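Phosphoglycerol transferase GacH (Streptococcus pyogenes MGAS5005, PDB 6DGM) probably transfers sn-glycerol-1-phosphate onto streptococcal rhamnose polysaccharide, using a manganese-binding domain of the alkaline-phosphatase clan, the part of the membrane protein present here. Local coordinates at residues L45-S50 / Q207-W212; D63-I68 / R240-T245; Q81-G86 / A90-Q95; S181-Y186 / D246-A251. All coordinates share one frame; numbering follows the deposited sequence.

Contact 1: L45-S50 / Q207-W212. With MN (manganese (II) ion), chain C; 1GP (sn-glycerol-1-phosphate), chain D.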
loop_
_atom_site.group_PDB
_atom_site.type_symbol
_atom_site.label_atom_id
_atom_site.label_comp_id
_atom_site.label_asym_id
_atom_site.label_seq_id
_atom_site.Cartn_x
_atom_site.Cartn_y
_atom_site.Cartn_z
ATOM N N LEU A 45 -5.508 -2.443 0.116
ATOM C CA LEU A 45 -5.735 -1.019 0.336
ATOM C C LEU A 45 -7.128 -0.893 0.932
ATOM O O LEU A 45 -8.122 -1.166 0.259
ATOM C CB LEU A 45 -5.598 -0.271 -0.982
ATOM C CG LEU A 45 -5.646 1.265 -0.935
ATOM C CD1 LEU A 45 -5.223 1.883 -2.269
ATOM C CD2 LEU A 45 -7.040 1.785 -0.517
ATOM N N SER A 46 -7.191 -0.504 2.198
ATOM C CA SER A 46 -8.438 -0.385 2.949
ATOM C C SER A 46 -8.843 1.089 2.895
ATOM O O SER A 46 -8.292 1.930 3.615
ATOM C CB SER A 46 -8.229 -0.877 4.375
ATOM O OG SER A 46 -9.447 -0.857 5.109
ATOM N N GLU A 47 -9.777 1.399 2.003
ATOM C CA GLU A 47 -10.139 2.770 1.682
ATOM C C GLU A 47 -10.440 3.582 2.927
ATOM O O GLU A 47 -11.299 3.224 3.728
ATOM C CB GLU A 47 -11.364 2.720 0.771
ATOM C CG GLU A 47 -11.973 4.087 0.411
ATOM C CD GLU A 47 -10.959 5.025 -0.205
ATOM O OE1 GLU A 47 -10.694 6.073 0.411
ATOM O OE2 GLU A 47 -10.435 4.718 -1.289
ATOM N N SER A 48 -9.730 4.685 3.064
ATOM C CA SER A 48 -9.961 5.687 4.095
ATOM C C SER A 48 -9.788 5.166 5.515
ATOM O O SER A 48 -10.257 5.811 6.455
ATOM C CB SER A 48 -11.346 6.331 3.932
ATOM O OG SER A 48 -11.406 7.114 2.759
ATOM N N LEU A 49 -9.100 4.050 5.728
ATOM C CA LEU A 49 -8.979 3.502 7.074
ATOM C C LEU A 49 -7.867 4.172 7.883
ATOM O O LEU A 49 -6.688 4.119 7.526
ATOM C CB LEU A 49 -8.768 1.989 7.026
ATOM C CG LEU A 49 -8.721 1.369 8.430
ATOM C CD1 LEU A 49 -9.486 0.069 8.455
ATOM C CD2 LEU A 49 -7.291 1.167 8.913
ATOM N N SER A 50 -8.233 4.727 9.032
ATOM C CA SER A 50 -7.243 5.336 9.904
ATOM C C SER A 50 -7.869 5.528 11.278
ATOM O O SER A 50 -8.983 6.056 11.396
ATOM C CB SER A 50 -6.760 6.675 9.331
ATOM O OG SER A 50 -5.606 7.140 10.025
ATOM N N GLN A 207 -15.868 0.137 0.870
ATOM C CA GLN A 207 -16.894 0.319 1.894
ATOM C C GLN A 207 -16.811 1.686 2.575
ATOM O O GLN A 207 -17.838 2.357 2.755
ATOM C CB GLN A 207 -16.802 -0.778 2.940
ATOM C CG GLN A 207 -17.870 -0.673 4.011
ATOM C CD GLN A 207 -17.615 -1.636 5.126
ATOM O OE1 GLN A 207 -17.780 -2.837 4.956
ATOM N NE2 GLN A 207 -17.151 -1.123 6.267
ATOM N N ASN A 208 -15.613 2.094 3.008
ATOM C CA ASN A 208 -15.456 3.268 3.861
ATOM C C ASN A 208 -15.129 4.532 3.076
ATOM O O ASN A 208 -14.707 5.536 3.662
ATOM C CB ASN A 208 -14.446 2.964 4.959
ATOM C CG ASN A 208 -14.933 1.833 5.834
ATOM O OD1 ASN A 208 -16.139 1.662 5.968
ATOM N ND2 ASN A 208 -14.029 1.011 6.357
ATOM N N HIS A 209 -15.406 4.526 1.776
ATOM C CA HIS A 209 -15.323 5.723 0.966
ATOM C C HIS A 209 -16.461 6.677 1.294
ATOM O O HIS A 209 -17.593 6.260 1.532
ATOM C CB HIS A 209 -15.422 5.329 -0.512
ATOM C CG HIS A 209 -14.938 6.385 -1.456
ATOM N ND1 HIS A 209 -15.664 7.517 -1.747
ATOM C CD2 HIS A 209 -13.801 6.467 -2.190
ATOM C CE1 HIS A 209 -14.994 8.261 -2.611
ATOM N NE2 HIS A 209 -13.857 7.650 -2.890
ATOM N N ILE A 210 -16.165 7.969 1.274
ATOM C CA ILE A 210 -17.167 9.015 1.378
ATOM C C ILE A 210 -18.257 8.787 0.330
ATOM O O ILE A 210 -17.955 8.372 -0.781
ATOM C CB ILE A 210 -16.498 10.391 1.249
ATOM C CG1 ILE A 210 -17.455 11.527 1.614
ATOM C CG2 ILE A 210 -15.936 10.574 -0.177
ATOM C CD1 ILE A 210 -16.776 12.889 1.580
ATOM N N PRO A 211 -19.529 9.050 0.633
ATOM C CA PRO A 211 -20.171 9.505 1.871
ATOM C C PRO A 211 -20.479 8.331 2.802
ATOM O O PRO A 211 -20.746 7.216 2.327
ATOM C CB PRO A 211 -21.455 10.163 1.368
ATOM C CG PRO A 211 -21.808 9.414 0.155
ATOM C CD PRO A 211 -20.514 8.916 -0.467
ATOM N N TRP A 212 -20.442 8.606 4.106
ATOM C CA TRP A 212 -20.564 7.581 5.138
ATOM C C TRP A 212 -21.985 7.592 5.682
ATOM O O TRP A 212 -22.490 8.641 6.089
ATOM C CB TRP A 212 -19.566 7.850 6.274
ATOM C CG TRP A 212 -18.193 8.029 5.742
ATOM C CD1 TRP A 212 -17.344 7.048 5.358
ATOM C CD2 TRP A 212 -17.521 9.274 5.475
ATOM N NE1 TRP A 212 -16.176 7.591 4.879
ATOM C CE2 TRP A 212 -16.265 8.956 4.931
ATOM C CE3 TRP A 212 -17.870 10.620 5.639
ATOM C CZ2 TRP A 212 -15.344 9.934 4.558
ATOM C CZ3 TRP A 212 -16.956 11.596 5.264
ATOM C CH2 TRP A 212 -15.709 11.244 4.733
HETATM MN MN MN C . -9.079 6.550 -1.062
HETATM C C3 1GP D . -12.769 4.698 -6.578
HETATM O O3 1GP D . -10.569 4.132 -5.688
HETATM C C2 1GP D . -11.421 5.213 -6.121
HETATM O O2 1GP D . -12.693 3.952 -7.791
HETATM C C1 1GP D . -11.581 6.227 -4.998
HETATM O O1P 1GP D . -10.355 6.933 -4.783
HETATM O O2P 1GP D . -10.417 7.880 -2.299
HETATM O O3P 1GP D . -9.129 9.019 -4.290
HETATM O O4P 1GP D . -11.672 9.025 -4.205
HETATM P P 1GP D . -10.379 8.241 -3.824
HETATM O O HOH W 1 -11.529 0.805 4.901
HETATM O O HOH W 2 -13.342 8.698 1.352
#

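Contact 2: D63-I68 / R240-T245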
loop_
_atom_site.group_PDB
_atom_site.type_symbol
_atom_site.label_atom_id
_atom_site.label_comp_id
_atom_site.label_asym_id
_atom_site.label_seq_id
_atom_site.Cartn_x
_atom_site.Cartn_y
_atom_site.Cartn_z
ATOM N N ASP A 63 -13.651 1.840 21.332
ATOM C CA ASP A 63 -12.590 1.513 20.392
ATOM C C ASP A 63 -13.226 0.829 19.191
ATOM O O ASP A 63 -13.942 -0.167 19.349
ATOM C CB ASP A 63 -11.605 0.578 21.081
ATOM C CG ASP A 63 -10.365 0.321 20.266
ATOM O OD1 ASP A 63 -10.285 0.742 19.091
ATOM O OD2 ASP A 63 -9.444 -0.308 20.817
ATOM N N VAL A 64 -12.995 1.372 17.992
ATOM C CA VAL A 64 -13.598 0.813 16.783
ATOM C C VAL A 64 -12.604 0.026 15.948
ATOM O O VAL A 64 -12.984 -0.533 14.914
ATOM C CB VAL A 64 -14.324 1.881 15.934
ATOM C CG1 VAL A 64 -15.482 2.471 16.747
ATOM C CG2 VAL A 64 -13.365 2.964 15.455
ATOM N N LEU A 65 -11.342 -0.028 16.362
ATOM C CA LEU A 65 -10.356 -0.869 15.696
ATOM C C LEU A 65 -9.687 -1.814 16.690
ATOM O O LEU A 65 -8.466 -1.997 16.633
ATOM C CB LEU A 65 -9.307 0.003 15.003
ATOM C CG LEU A 65 -9.810 0.846 13.829
ATOM C CD1 LEU A 65 -8.639 1.619 13.228
ATOM C CD2 LEU A 65 -10.466 0.009 12.754
ATOM N N PRO A 66 -10.425 -2.446 17.615
ATOM C CA PRO A 66 -9.724 -3.300 18.597
ATOM C C PRO A 66 -9.024 -4.497 17.982
ATOM O O PRO A 66 -7.899 -4.818 18.387
ATOM C CB PRO A 66 -10.838 -3.715 19.572
ATOM C CG PRO A 66 -12.081 -3.640 18.750
ATOM C CD PRO A 66 -11.887 -2.466 17.825
ATOM N N ASN A 67 -9.639 -5.150 16.990
ATOM C CA ASN A 67 -8.997 -6.309 16.378
ATOM C C ASN A 67 -7.795 -5.897 15.539
ATOM O O ASN A 67 -6.764 -6.576 15.542
ATOM C CB ASN A 67 -9.992 -7.091 15.523
ATOM C CG ASN A 67 -11.115 -7.688 16.347
ATOM O OD1 ASN A 67 -10.882 -8.513 17.228
ATOM N ND2 ASN A 67 -12.332 -7.262 16.080
ATOM N N ILE A 68 -7.905 -4.790 14.813
ATOM C CA ILE A 68 -6.773 -4.352 14.004
ATOM C C ILE A 68 -5.635 -3.880 14.892
ATOM O O ILE A 68 -4.457 -4.135 14.596
ATOM C CB ILE A 68 -7.236 -3.320 12.962
ATOM C CG1 ILE A 68 -7.979 -4.053 11.830
ATOM C CG2 ILE A 68 -6.030 -2.554 12.394
ATOM C CD1 ILE A 68 -8.696 -3.145 10.850
ATOM N N ARG A 240 -18.656 3.900 13.009
ATOM C CA ARG A 240 -19.506 2.718 12.948
ATOM C C ARG A 240 -19.074 1.804 11.810
ATOM O O ARG A 240 -18.964 0.588 11.983
ATOM C CB ARG A 240 -20.972 3.130 12.798
ATOM C CG ARG A 240 -21.533 3.740 14.055
ATOM C CD ARG A 240 -22.834 4.451 13.780
ATOM N NE ARG A 240 -23.394 4.952 15.030
ATOM C CZ ARG A 240 -24.413 5.792 15.120
ATOM N NH1 ARG A 240 -25.001 6.248 14.024
ATOM N NH2 ARG A 240 -24.824 6.192 16.315
ATOM N N LEU A 241 -18.830 2.379 10.626
ATOM C CA LEU A 241 -18.375 1.583 9.490
ATOM C C LEU A 241 -17.026 0.929 9.770
ATOM O O LEU A 241 -16.813 -0.236 9.415
ATOM C CB LEU A 241 -18.331 2.461 8.237
ATOM C CG LEU A 241 -19.714 2.859 7.710
ATOM C CD1 LEU A 241 -19.573 3.928 6.634
ATOM C CD2 LEU A 241 -20.449 1.679 7.127
ATOM N N LEU A 242 -16.118 1.638 10.445
ATOM C CA LEU A 242 -14.844 1.024 10.804
ATOM C C LEU A 242 -15.047 -0.208 11.678
ATOM O O LEU A 242 -14.288 -1.184 11.576
ATOM C CB LEU A 242 -13.934 1.998 11.542
ATOM C CG LEU A 242 -13.174 3.032 10.731
ATOM C CD1 LEU A 242 -12.136 3.697 11.648
ATOM C CD2 LEU A 242 -12.490 2.478 9.497
ATOM N N SER A 243 -16.037 -0.160 12.581
ATOM C CA SER A 243 -16.260 -1.286 13.482
ATOM C C SER A 243 -16.578 -2.565 12.710
ATOM O O SER A 243 -16.189 -3.663 13.143
ATOM C CB SER A 243 -17.353 -0.943 14.500
ATOM O OG SER A 243 -18.652 -1.140 13.963
ATOM N N PHE A 244 -17.280 -2.449 11.572
ATOM C CA PHE A 244 -17.540 -3.623 10.738
ATOM C C PHE A 244 -16.262 -4.079 10.049
ATOM O O PHE A 244 -15.932 -5.269 10.038
ATOM C CB PHE A 244 -18.610 -3.331 9.671
ATOM C CG PHE A 244 -19.996 -3.150 10.217
ATOM C CD1 PHE A 244 -20.769 -4.246 10.541
ATOM C CD2 PHE A 244 -20.543 -1.880 10.371
ATOM C CE1 PHE A 244 -22.061 -4.086 11.046
ATOM C CE2 PHE A 244 -21.819 -1.719 10.887
ATOM C CZ PHE A 244 -22.585 -2.818 11.218
ATOM N N THR A 245 -15.520 -3.134 9.469
ATOM C CA THR A 245 -14.260 -3.492 8.835
ATOM C C THR A 245 -13.349 -4.196 9.819
ATOM O O THR A 245 -12.687 -5.178 9.472
ATOM C CB THR A 245 -13.571 -2.247 8.296
ATOM O OG1 THR A 245 -14.376 -1.706 7.239
ATOM C CG2 THR A 245 -12.163 -2.559 7.771
#

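Contact 3: Q81-G86 / A90-Q95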
loop_
_atom_site.group_PDB
_atom_site.type_symbol
_atom_site.label_atom_id
_atom_site.label_comp_id
_atom_site.label_asym_id
_atom_site.label_seq_id
_atom_site.Cartn_x
_atom_site.Cartn_y
_atom_site.Cartn_z
ATOM N N GLN A 81 2.861 7.072 6.124
ATOM C CA GLN A 81 2.670 8.445 5.685
ATOM C C GLN A 81 1.941 8.434 4.340
ATOM O O GLN A 81 2.380 7.773 3.388
ATOM C CB GLN A 81 3.995 9.179 5.555
ATOM C CG GLN A 81 3.787 10.627 5.213
ATOM C CD GLN A 81 5.027 11.445 5.366
ATOM O OE1 GLN A 81 5.476 11.708 6.478
ATOM N NE2 GLN A 81 5.606 11.846 4.241
ATOM N N SER A 82 0.830 9.145 4.266
ATOM C CA SER A 82 0.079 9.284 3.031
ATOM C C SER A 82 0.441 10.608 2.374
ATOM O O SER A 82 0.772 11.587 3.049
ATOM C CB SER A 82 -1.425 9.278 3.325
ATOM O OG SER A 82 -2.190 9.475 2.153
ATOM N N ASP A 83 0.330 10.644 1.050
ATOM C CA ASP A 83 0.614 11.847 0.292
ATOM C C ASP A 83 -0.568 12.793 0.173
ATOM O O ASP A 83 -0.371 13.912 -0.320
ATOM C CB ASP A 83 1.088 11.470 -1.114
ATOM C CG ASP A 83 2.384 10.714 -1.077
ATOM O OD1 ASP A 83 3.415 11.353 -0.799
ATOM O OD2 ASP A 83 2.370 9.479 -1.254
ATOM N N SER A 84 -1.761 12.397 0.619
ATOM C CA SER A 84 -2.935 13.240 0.423
ATOM C C SER A 84 -3.939 12.983 1.530
ATOM O O SER A 84 -3.731 12.138 2.402
ATOM C CB SER A 84 -3.491 13.058 -0.989
ATOM O OG SER A 84 -3.600 11.686 -1.304
ATOM N N TYR A 85 -5.005 13.782 1.513
ATOM C CA TYR A 85 -6.054 13.759 2.527
ATOM C C TYR A 85 -7.395 13.695 1.825
ATOM O O TYR A 85 -7.644 14.467 0.900
ATOM C CB TYR A 85 -5.968 15.018 3.395
ATOM C CG TYR A 85 -7.091 15.167 4.401
ATOM C CD1 TYR A 85 -7.135 14.388 5.545
ATOM C CD2 TYR A 85 -8.081 16.116 4.214
ATOM C CE1 TYR A 85 -8.165 14.531 6.473
ATOM C CE2 TYR A 85 -9.102 16.270 5.136
ATOM C CZ TYR A 85 -9.132 15.470 6.257
ATOM O OH TYR A 85 -10.150 15.630 7.175
ATOM N N GLY A 86 -8.240 12.748 2.247
ATOM C CA GLY A 86 -9.576 12.609 1.701
ATOM C C GLY A 86 -9.638 12.119 0.281
ATOM O O GLY A 86 -10.685 12.208 -0.355
ATOM N N ALA A 90 -5.335 5.951 -5.776
ATOM C CA ALA A 90 -4.533 5.339 -6.826
ATOM C C ALA A 90 -3.066 5.743 -6.763
ATOM O O ALA A 90 -2.204 4.990 -7.254
ATOM C CB ALA A 90 -5.146 5.695 -8.184
ATOM N N ASN A 91 -2.753 6.895 -6.150
ATOM C CA ASN A 91 -1.354 7.293 -6.025
ATOM C C ASN A 91 -0.649 6.460 -4.970
ATOM O O ASN A 91 0.507 6.069 -5.159
ATOM C CB ASN A 91 -1.251 8.780 -5.719
ATOM C CG ASN A 91 -1.669 9.625 -6.887
ATOM O OD1 ASN A 91 -1.515 9.214 -8.036
ATOM N ND2 ASN A 91 -2.224 10.795 -6.612
ATOM N N MET A 92 -1.317 6.167 -3.854
ATOM C CA MET A 92 -0.728 5.244 -2.884
ATOM C C MET A 92 -0.608 3.851 -3.488
ATOM O O MET A 92 0.419 3.172 -3.335
ATOM C CB MET A 92 -1.551 5.234 -1.598
ATOM C CG MET A 92 -1.036 6.226 -0.533
ATOM S SD MET A 92 -0.896 7.941 -1.052
ATOM C CE MET A 92 -2.622 8.407 -1.163
ATOM N N GLU A 93 -1.631 3.436 -4.230
ATOM C CA GLU A 93 -1.631 2.139 -4.890
ATOM C C GLU A 93 -0.425 1.977 -5.810
ATOM O O GLU A 93 0.300 0.975 -5.731
ATOM C CB GLU A 93 -2.929 2.036 -5.683
ATOM C CG GLU A 93 -3.263 0.664 -6.253
ATOM C CD GLU A 93 -4.471 0.767 -7.159
ATOM O OE1 GLU A 93 -5.342 1.611 -6.867
ATOM O OE2 GLU A 93 -4.527 0.050 -8.182
ATOM N N PHE A 94 -0.192 2.957 -6.688
ATOM C CA PHE A 94 0.962 2.931 -7.585
ATOM C C PHE A 94 2.261 2.752 -6.810
ATOM O O PHE A 94 3.144 1.980 -7.206
ATOM C CB PHE A 94 1.015 4.254 -8.368
ATOM C CG PHE A 94 2.276 4.458 -9.173
ATOM C CD1 PHE A 94 3.428 4.978 -8.583
ATOM C CD2 PHE A 94 2.303 4.169 -10.525
ATOM C CE1 PHE A 94 4.596 5.197 -9.324
ATOM C CE2 PHE A 94 3.466 4.392 -11.284
ATOM C CZ PHE A 94 4.617 4.885 -10.677
ATOM N N GLN A 95 2.398 3.470 -5.703
ATOM C CA GLN A 95 3.628 3.408 -4.924
ATOM C C GLN A 95 3.815 2.035 -4.286
ATOM O O GLN A 95 4.949 1.523 -4.219
ATOM C CB GLN A 95 3.612 4.508 -3.867
ATOM C CG GLN A 95 3.675 5.905 -4.457
ATOM C CD GLN A 95 3.594 6.953 -3.416
ATOM O OE1 GLN A 95 4.603 7.316 -2.824
ATOM N NE2 GLN A 95 2.385 7.441 -3.148
HETATM O O HOH W 3 5.491 9.632 -1.587
HETATM O O HOH W 4 -2.100 11.588 -3.759
#

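Contact 4: S181-Y186 / D246-A251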
loop_
_atom_site.group_PDB
_atom_site.type_symbol
_atom_site.label_atom_id
_atom_site.label_comp_id
_atom_site.label_asym_id
_atom_site.label_seq_id
_atom_site.Cartn_x
_atom_site.Cartn_y
_atom_site.Cartn_z
ATOM N N SER A 181 -19.613 -3.939 0.751
ATOM C CA SER A 181 -18.993 -4.229 2.036
ATOM C C SER A 181 -17.583 -4.812 1.891
ATOM O O SER A 181 -17.249 -5.502 0.919
ATOM C CB SER A 181 -19.830 -5.238 2.822
ATOM O OG SER A 181 -19.862 -6.505 2.186
ATOM N N ASP A 182 -16.769 -4.564 2.916
ATOM C CA ASP A 182 -15.475 -5.240 3.006
ATOM C C ASP A 182 -15.656 -6.751 3.145
ATOM O O ASP A 182 -14.844 -7.517 2.626
ATOM C CB ASP A 182 -14.662 -4.691 4.179
ATOM C CG ASP A 182 -14.125 -3.296 3.927
ATOM O OD1 ASP A 182 -14.210 -2.783 2.794
ATOM O OD2 ASP A 182 -13.589 -2.708 4.885
ATOM N N LYS A 183 -16.731 -7.199 3.813
ATOM C CA LYS A 183 -16.998 -8.637 3.879
ATOM C C LYS A 183 -17.084 -9.232 2.478
ATOM O O LYS A 183 -16.512 -10.297 2.210
ATOM C CB LYS A 183 -18.286 -8.901 4.658
ATOM C CG LYS A 183 -18.704 -10.363 4.734
ATOM C CD LYS A 183 -19.969 -10.481 5.579
ATOM C CE LYS A 183 -20.391 -11.922 5.740
ATOM N NZ LYS A 183 -21.581 -12.015 6.652
ATOM N N THR A 184 -17.801 -8.559 1.567
ATOM C CA THR A 184 -17.883 -9.034 0.193
ATOM C C THR A 184 -16.494 -9.152 -0.414
ATOM O O THR A 184 -16.157 -10.170 -1.039
ATOM C CB THR A 184 -18.733 -8.092 -0.649
ATOM O OG1 THR A 184 -20.092 -8.128 -0.194
ATOM C CG2 THR A 184 -18.710 -8.496 -2.108
ATOM N N VAL A 185 -15.675 -8.104 -0.253
ATOM C CA VAL A 185 -14.329 -8.135 -0.826
ATOM C C VAL A 185 -13.526 -9.300 -0.249
ATOM O O VAL A 185 -12.924 -10.101 -0.988
ATOM C CB VAL A 185 -13.628 -6.785 -0.607
ATOM C CG1 VAL A 185 -12.187 -6.858 -1.053
ATOM C CG2 VAL A 185 -14.377 -5.685 -1.368
ATOM N N TYR A 186 -13.507 -9.418 1.083
ATOM C CA TYR A 186 -12.711 -10.458 1.725
ATOM C C TYR A 186 -13.159 -11.845 1.288
ATOM O O TYR A 186 -12.324 -12.717 1.018
ATOM C CB TYR A 186 -12.822 -10.321 3.243
ATOM C CG TYR A 186 -12.169 -9.094 3.851
ATOM C CD1 TYR A 186 -11.042 -8.527 3.288
ATOM C CD2 TYR A 186 -12.679 -8.514 4.999
ATOM C CE1 TYR A 186 -10.449 -7.416 3.851
ATOM C CE2 TYR A 186 -12.091 -7.420 5.568
ATOM C CZ TYR A 186 -10.967 -6.876 4.990
ATOM O OH TYR A 186 -10.370 -5.782 5.568
ATOM N N ASP A 246 -13.336 -3.726 11.063
ATOM C CA ASP A 246 -12.444 -4.288 12.062
ATOM C C ASP A 246 -12.781 -5.746 12.329
ATOM O O ASP A 246 -11.894 -6.611 12.332
ATOM C CB ASP A 246 -12.545 -3.458 13.334
ATOM C CG ASP A 246 -11.587 -3.915 14.395
ATOM O OD1 ASP A 246 -10.373 -3.715 14.212
ATOM O OD2 ASP A 246 -12.056 -4.457 15.410
ATOM N N LYS A 247 -14.066 -6.046 12.534
ATOM C CA LYS A 247 -14.482 -7.426 12.769
ATOM C C LYS A 247 -14.270 -8.296 11.538
ATOM O O LYS A 247 -13.844 -9.453 11.661
ATOM C CB LYS A 247 -15.941 -7.463 13.207
ATOM C CG LYS A 247 -16.182 -6.797 14.537
ATOM C CD LYS A 247 -17.667 -6.804 14.866
ATOM C CE LYS A 247 -17.950 -6.005 16.121
ATOM N NZ LYS A 247 -17.527 -4.584 15.968
ATOM N N GLU A 248 -14.584 -7.777 10.347
ATOM C CA GLU A 248 -14.442 -8.588 9.148
ATOM C C GLU A 248 -12.976 -8.854 8.824
ATOM O O GLU A 248 -12.656 -9.901 8.258
ATOM C CB GLU A 248 -15.141 -7.932 7.960
ATOM C CG GLU A 248 -16.642 -7.739 8.149
ATOM C CD GLU A 248 -17.404 -9.047 8.254
ATOM O OE1 GLU A 248 -16.845 -10.112 7.886
ATOM O OE2 GLU A 248 -18.580 -9.018 8.710
ATOM N N THR A 249 -12.081 -7.911 9.143
ATOM C CA THR A 249 -10.658 -8.116 8.900
ATOM C C THR A 249 -10.131 -9.242 9.783
ATOM O O THR A 249 -9.383 -10.110 9.316
ATOM C CB THR A 249 -9.899 -6.801 9.147
ATOM O OG1 THR A 249 -10.391 -5.767 8.272
ATOM C CG2 THR A 249 -8.387 -6.966 8.912
ATOM N N ARG A 250 -10.532 -9.268 11.054
ATOM C CA ARG A 250 -10.160 -10.391 11.910
ATOM C C ARG A 250 -10.659 -11.715 11.337
ATOM O O ARG A 250 -9.914 -12.700 11.298
ATOM C CB ARG A 250 -10.709 -10.185 13.321
ATOM C CG ARG A 250 -10.567 -11.408 14.234
ATOM C CD ARG A 250 -11.216 -11.156 15.578
ATOM N NE ARG A 250 -11.255 -12.354 16.411
ATOM C CZ ARG A 250 -11.738 -12.389 17.649
ATOM N NH1 ARG A 250 -12.227 -11.286 18.202
ATOM N NH2 ARG A 250 -11.726 -13.524 18.336
ATOM N N ALA A 251 -11.935 -11.768 10.931
ATOM C CA ALA A 251 -12.495 -13.003 10.397
ATOM C C ALA A 251 -11.769 -13.446 9.134
ATOM O O ALA A 251 -11.549 -14.647 8.923
ATOM C CB ALA A 251 -13.990 -12.835 10.117
HETATM O O HOH W 5 -20.537 -10.769 9.032
#

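Contact 1: L45-S50 / Q207-W212
Glu47 and His209 meet beside the manganese ion and sn-glycerol-1-phosphate of the active site. The van der Waals part is close: Glu47 CG lies 3.7 Å from His209 N, and Asn208 CB sits 3.4 Å from Glu47 O. Metal bonding uses both carboxylate oxygens, OE1 and OE2 of Glu47 at 2.2 and 2.3 Å from manganese; the bend at chi2 (55°) swings the carboxylate up to the ion, which phosphate oxygen O2P also binds. Thr89, Asp270 and His271 complete the site. Among the hydrogen bonds, Ser48 OG donates to the anti lone pair of Glu47 OE1 at 2.7 Å. His209 NE2, at the ring edge, donates to O4P of the ligand at 2.9 Å. Water joins the segments twice: one molecule links Ser46 OG and Glu47 O to Asn208 ND2, which also donates to Thr245 OG1, and another links Ser48 OG to Ile210 N. The nearly straight bond (170°) from His209 ND1 to Ile210 O, in the ring plane, fixes the ring's rotation and points NE2 at the phosphate.

Contact 2: D63-I68 / R240-T245
Leu242 of helix 229-257 packs against Val64 and Leu65, where the chain makes an Asx turn just before helix 66-74 within the sulfatase-family, alkaline-phosphatase-like domain. Its CB is already in contact, 4.1 Å from Val64 CG2 and 4.2 Å from Leu65 CD2. CG stands anti to the carbonyl carbon (chi1 -79°), a torsion that helps put CD1 against the same two methyls, 4.1 Å from Val64 CG2 and 4.2 Å from Leu65 CD2. The side chains of Val64 and Leu242 cross at about a right angle, and CG2 of Val64 touches both the root and one tip of Leu242. Leu65 comes in more slantwise, through CD2 alone. Beside them, Val64 CB faces Ser243 CB at 4.4 Å, and the hydroxyl of Ser243 turns back to its own helix, donating to Arg240 O on a lone pair. The turn itself is closed by Leu65 N, which donates to Asp63 OD1 from above the carboxylate plane; Lys69 forms a salt bridge with that same oxygen. Val64 O is buried without a polar partner, 3.6 Å from Leu242 O.

Contact 3: Q81-G86 / A90-Q95
The carboxylate of Asp83 and the amide of Gln95 approach from opposite directions with their planes 36° apart. Gln95 NE2 donates almost straight (169°) to Asp83 OD2 at 2.8 Å; the acceptor lies in the amide plane, whereas the donor sits on the anti side of OD2 and 34° out of the carboxylate plane. NE2 also donates to Asn91 O in its own helix, from the face opposite to that used by Gln95 N. At the other end of both groups, a water donates to Asp83 OD1 and to Gln95 OE1, which additionally accepts from Phe102 N. Met92 packs alongside. Its chain, bent at chi2 and chi3, brings SD to 3.6 Å from Asp83 N, a weak hydrogen bond, and CE lies 3.4 Å from Ser84 OG and 3.5 Å from Ser82 OG. Those hydroxyls have stronger partners in Gly87 O and Asp270 O respectively. A second water donates to Ser84 OG and accepts from Asn91 ND2. The contact thus ties the loop after strand 77-81 to helix 89-98, whose first residue, Thr89, binds manganese. One direct N-H...O bond and one water that donates to an oxygen of each group hold amide and carboxylate together and probably favour a charged Asp83.

Contact 4: S181-Y186 / D246-A251
Tyr186 slants across Thr249, its hydroxyl reaching the threonine oxygen: Tyr186 OH and Thr249 OG1 are 2.7 Å apart and hydrogen-bonded, although the tyrosine proton has another acceptor within range. Thr249 OG1 is also bonded to Thr245 O, one turn earlier in its helix. With CG anti to the carbonyl carbon (chi1 -68°), the tyrosine ring is directed at the neighbouring helix, where its edge meets Glu248 CB in the ring plane, CD2 being 3.9 Å from that carbon. CD2 also passes 3.5 Å from Glu248 O, which approaches the ring obliquely. The helices bearing these groups, 182-192 and 229-257, run side by side and in the same direction: the axes of their short segments come within 9.6 Å at an angle of 15°. They pack beside the central mixed sheet of this alkaline-phosphatase-like domain, and both Tyr186 and Thr249 touch Phe267 of strand 263-269. At the more open side of the interface, Lys183 lies extended and crosses Glu248 obliquely. Its methylenes do the touching, with Lys183 CG 3.7 Å from Glu248 OE1 and Lys183 CD 3.7 Å from Glu248 OE2. The charged ends do not meet directly; NZ of Lys183 and OE2 of Glu248 are 4.7 Å apart, and a water spans them, accepting from NZ and donating to OE2.

How the contacts relate
Contact 1 holds the metal and the ligand directly; its centre is about 12 Å from that of contact 2 and about 13 Å from those of contacts 3 and 4. Contacts 2 and 4 share helix 229-257, their centres about 10 Å apart, and join through Thr245 OG1 to Asp182 OD2 (2.7 Å) and Ile68 N to Asp246 OD1 (2.8 Å). Both also reach contact 1: Asn208 ND2 lies 2.9 Å from Thr245 OG1, and Gln207 OE1 is 2.9 Å from Asp182 N, both probable hydrogen bonds. Contact 3, its Met92 side chain about 7 Å from manganese, touches contact 1 where Leu45 CD1 meets Glu93 CB. Its centre is about 22 Å from those of contacts 2 and 4, and it touches neither.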